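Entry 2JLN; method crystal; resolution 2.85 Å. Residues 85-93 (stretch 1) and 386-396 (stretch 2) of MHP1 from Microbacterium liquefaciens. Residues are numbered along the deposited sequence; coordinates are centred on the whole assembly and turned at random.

Stretch 1 85-93: RWGINFTVA
Stretch 2, residues 386-396: RRRISLHDLYR

The contact between residues 85-93 and 386-396 of MHP1 is a small apolar packing of side chains, burying 411 Å² over both sides, with no hydrogen bond between the two stretches. Stretch 1 leaves a helix after Trp86, turns at Gly87 with positive phi (60/23), runs extended through Ile88 (-97/157) and Asn89 (-52/161), and re-enters a helix at Phe90, where Ala93 N bonds back to Asn89 O (3.3 Å). Stretch 2 approaches as a loop, with Arg386 and Arg387 at positive phi (62/44 and 65/14) and Ile389 extended (-121/163), before a short helix spanning 391-394. The two stretches, segments of one chain, advance in the same sense here: Trp86 CA lies 8.5 Å from Leu391 CA, and Val92 CA 6.8 Å from Leu394 CA.

At one end, Trp86 (chi1 m, chi2 115°) points toward stretch 2. Ile389 (p, t) sets its CD1 over one face of the indole, 4.0 Å from the five-membered ring centroid and 23° off the normal, a CH-pi contact whose closest pair is Trp86 CD1 to Ile389 CD1 at 3.7 Å. Leu391 (m, t) reaches Trp86 more loosely, CD2 to CB at 4.5 Å.

Farther along, Leu394 (m, t) touches both Ile88 (p, t), CD1 to CD1 at 4.3 Å, and Val92 (t), whose carbonyl O lies 3.5 Å from Leu394 CD2. The side chains of this second pair meet at 4.2 Å, Val92 CG1 to Leu394 CB. Tyr395 (m, chi2 96°) starts sideways, but its ring extends nearer: OH lies 3.9 Å from Val92 CG1 and 4.0 Å from Ile88 CG2, while CE2 is 4.1 Å from Val92 CG2.

Within stretch 2, N-cap residue Ser390 (t) donates from OG to Asp393 OD1 (2.5 Å), linking the start of the helix to its third residue.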

# COMPACT_ATOMS: atom_id res chain seq x y z
N ARG A 85 1.20 18.28 -0.40
CA ARG A 85 1.10 19.71 -0.65
C ARG A 85 -0.35 20.15 -0.93
O ARG A 85 -0.78 21.17 -0.40
CB ARG A 85 2.03 20.10 -1.81
CG ARG A 85 2.52 21.54 -1.80
CD ARG A 85 1.35 22.44 -2.03
NE ARG A 85 1.68 23.85 -1.98
CZ ARG A 85 0.82 24.79 -1.59
NH1 ARG A 85 -0.40 24.44 -1.19
NH2 ARG A 85 1.17 26.07 -1.59
N TRP A 86 -1.09 19.38 -1.74
CA TRP A 86 -2.40 19.83 -2.25
C TRP A 86 -3.59 19.10 -1.67
O TRP A 86 -4.72 19.34 -2.09
CB TRP A 86 -2.47 19.75 -3.77
CG TRP A 86 -1.44 20.56 -4.48
CD1 TRP A 86 -0.42 20.09 -5.28
CD2 TRP A 86 -1.30 21.98 -4.45
NE1 TRP A 86 0.35 21.14 -5.74
CE2 TRP A 86 -0.18 22.31 -5.25
CE3 TRP A 86 -2.01 23.02 -3.82
CZ2 TRP A 86 0.23 23.64 -5.44
CZ3 TRP A 86 -1.59 24.33 -4.02
CH2 TRP A 86 -0.49 24.63 -4.82
N GLY A 87 -3.35 18.21 -0.73
CA GLY A 87 -4.41 17.46 -0.08
C GLY A 87 -5.31 16.57 -0.93
O GLY A 87 -6.40 16.25 -0.48
N ILE A 88 -4.88 16.12 -2.11
CA ILE A 88 -5.77 15.36 -3.02
C ILE A 88 -5.69 13.82 -3.00
O ILE A 88 -4.70 13.25 -2.58
CB ILE A 88 -5.64 15.85 -4.50
CG1 ILE A 88 -4.20 15.80 -4.99
CG2 ILE A 88 -6.19 17.26 -4.68
CD1 ILE A 88 -4.07 16.13 -6.48
N ASN A 89 -6.79 13.19 -3.45
CA ASN A 89 -6.93 11.75 -3.79
C ASN A 89 -5.92 11.18 -4.72
O ASN A 89 -5.36 11.92 -5.53
CB ASN A 89 -8.18 11.57 -4.66
CG ASN A 89 -9.31 10.96 -3.95
OD1 ASN A 89 -9.15 10.51 -2.83
ND2 ASN A 89 -10.47 10.94 -4.59
N PHE A 90 -5.82 9.86 -4.72
CA PHE A 90 -5.21 9.12 -5.84
C PHE A 90 -6.10 9.19 -7.11
O PHE A 90 -5.66 9.64 -8.18
CB PHE A 90 -4.98 7.66 -5.44
CG PHE A 90 -4.55 6.78 -6.58
CD1 PHE A 90 -5.45 5.90 -7.19
CD2 PHE A 90 -3.26 6.83 -7.07
CE1 PHE A 90 -5.08 5.10 -8.23
CE2 PHE A 90 -2.87 6.03 -8.12
CZ PHE A 90 -3.79 5.16 -8.69
N THR A 91 -7.36 8.77 -6.97
CA THR A 91 -8.25 8.70 -8.12
C THR A 91 -8.39 10.05 -8.82
O THR A 91 -8.39 10.11 -10.06
CB THR A 91 -9.63 8.21 -7.70
OG1 THR A 91 -9.51 6.96 -7.01
CG2 THR A 91 -10.49 7.99 -8.92
N VAL A 92 -8.51 11.12 -8.04
CA VAL A 92 -8.56 12.49 -8.57
C VAL A 92 -7.26 12.96 -9.26
O VAL A 92 -7.30 13.57 -10.34
CB VAL A 92 -8.93 13.51 -7.48
CG1 VAL A 92 -8.46 14.91 -7.86
CG2 VAL A 92 -10.42 13.49 -7.25
N ALA A 93 -6.11 12.68 -8.63
CA ALA A 93 -4.80 13.08 -9.16
C ALA A 93 -4.44 12.43 -10.51
O ALA A 93 -3.67 13.00 -11.28
CB ALA A 93 -3.70 12.83 -8.14
N ARG A 386 5.93 20.83 -13.80
CA ARG A 386 6.75 21.58 -12.88
C ARG A 386 5.97 21.95 -11.64
O ARG A 386 6.05 23.08 -11.14
CB ARG A 386 7.35 22.81 -13.58
CG ARG A 386 8.36 22.40 -14.63
CD ARG A 386 9.10 23.57 -15.23
NE ARG A 386 10.27 23.10 -15.98
CZ ARG A 386 10.96 23.84 -16.85
NH1 ARG A 386 10.61 25.11 -17.08
NH2 ARG A 386 12.01 23.32 -17.48
N ARG A 387 5.22 20.98 -11.13
CA ARG A 387 4.48 21.14 -9.89
C ARG A 387 3.40 22.19 -10.03
O ARG A 387 2.86 22.63 -9.05
CB ARG A 387 5.42 21.55 -8.75
CG ARG A 387 6.28 20.45 -8.20
CD ARG A 387 7.50 21.05 -7.52
NE ARG A 387 8.11 20.13 -6.54
CZ ARG A 387 9.07 20.47 -5.68
NH1 ARG A 387 9.57 21.71 -5.67
NH2 ARG A 387 9.54 19.55 -4.83
N ARG A 388 3.07 22.58 -11.25
CA ARG A 388 2.11 23.66 -11.42
C ARG A 388 0.74 23.12 -11.88
O ARG A 388 0.51 22.88 -13.06
CB ARG A 388 2.68 24.71 -12.38
CG ARG A 388 1.90 26.01 -12.46
CD ARG A 388 2.80 27.19 -12.77
NE ARG A 388 3.10 27.34 -14.19
CZ ARG A 388 2.33 28.01 -15.06
NH1 ARG A 388 1.20 28.59 -14.66
NH2 ARG A 388 2.69 28.10 -16.34
N ILE A 389 -0.17 22.92 -10.94
CA ILE A 389 -1.42 22.24 -11.26
C ILE A 389 -2.66 23.09 -10.98
O ILE A 389 -2.60 24.09 -10.26
CB ILE A 389 -1.51 20.97 -10.47
CG1 ILE A 389 -1.98 21.24 -9.06
CG2 ILE A 389 -0.16 20.32 -10.40
CD1 ILE A 389 -2.47 20.01 -8.40
N SER A 390 -3.80 22.71 -11.56
CA SER A 390 -5.03 23.48 -11.39
C SER A 390 -6.14 22.71 -10.69
O SER A 390 -6.93 22.06 -11.35
CB SER A 390 -5.52 24.02 -12.74
OG SER A 390 -6.75 24.70 -12.61
N LEU A 391 -6.24 22.79 -9.37
CA LEU A 391 -7.36 22.15 -8.71
C LEU A 391 -8.71 22.45 -9.38
O LEU A 391 -9.55 21.57 -9.51
CB LEU A 391 -7.44 22.53 -7.24
CG LEU A 391 -6.23 22.35 -6.34
CD1 LEU A 391 -6.73 22.12 -4.95
CD2 LEU A 391 -5.44 21.19 -6.77
N HIS A 392 -8.93 23.69 -9.79
CA HIS A 392 -10.20 24.05 -10.41
C HIS A 392 -10.61 23.03 -11.47
O HIS A 392 -11.77 22.58 -11.51
CB HIS A 392 -10.10 25.46 -11.04
CG HIS A 392 -11.33 25.91 -11.76
ND1 HIS A 392 -12.47 26.34 -11.11
CD2 HIS A 392 -11.59 26.03 -13.09
CE1 HIS A 392 -13.38 26.68 -12.00
NE2 HIS A 392 -12.87 26.50 -13.21
N ASP A 393 -9.66 22.66 -12.31
CA ASP A 393 -9.97 21.84 -13.47
C ASP A 393 -10.07 20.35 -13.17
O ASP A 393 -10.68 19.63 -13.95
CB ASP A 393 -8.97 22.09 -14.61
CG ASP A 393 -8.96 23.55 -15.07
OD1 ASP A 393 -8.71 24.44 -14.22
OD2 ASP A 393 -9.19 23.80 -16.29
N LEU A 394 -9.49 19.90 -12.06
CA LEU A 394 -9.53 18.48 -11.66
C LEU A 394 -10.93 18.13 -11.16
O LEU A 394 -11.32 16.96 -11.10
CB LEU A 394 -8.51 18.16 -10.56
CG LEU A 394 -7.03 18.07 -10.93
CD1 LEU A 394 -6.16 18.12 -9.73
CD2 LEU A 394 -6.75 16.82 -11.65
N TYR A 395 -11.71 19.14 -10.79
CA TYR A 395 -13.01 18.83 -10.26
C TYR A 395 -14.12 19.23 -11.22
O TYR A 395 -15.29 19.40 -10.81
CB TYR A 395 -13.18 19.49 -8.90
CG TYR A 395 -12.38 18.83 -7.84
CD1 TYR A 395 -11.13 19.31 -7.48
CD2 TYR A 395 -12.85 17.69 -7.20
CE1 TYR A 395 -10.39 18.69 -6.51
CE2 TYR A 395 -12.11 17.05 -6.23
CZ TYR A 395 -10.88 17.55 -5.89
OH TYR A 395 -10.15 16.93 -4.92
N ARG A 396 -13.76 19.34 -12.50
CA ARG A 396 -14.69 19.84 -13.50
C ARG A 396 -14.58 19.01 -14.75
O ARG A 396 -13.50 18.80 -15.24
CB ARG A 396 -14.35 21.30 -13.83
CG ARG A 396 -15.56 22.24 -13.93
CD ARG A 396 -15.15 23.68 -13.68
NE ARG A 396 -14.40 23.82 -12.42
CZ ARG A 396 -14.96 23.87 -11.20
NH1 ARG A 396 -16.28 23.78 -11.06
NH2 ARG A 396 -14.19 24.01 -10.12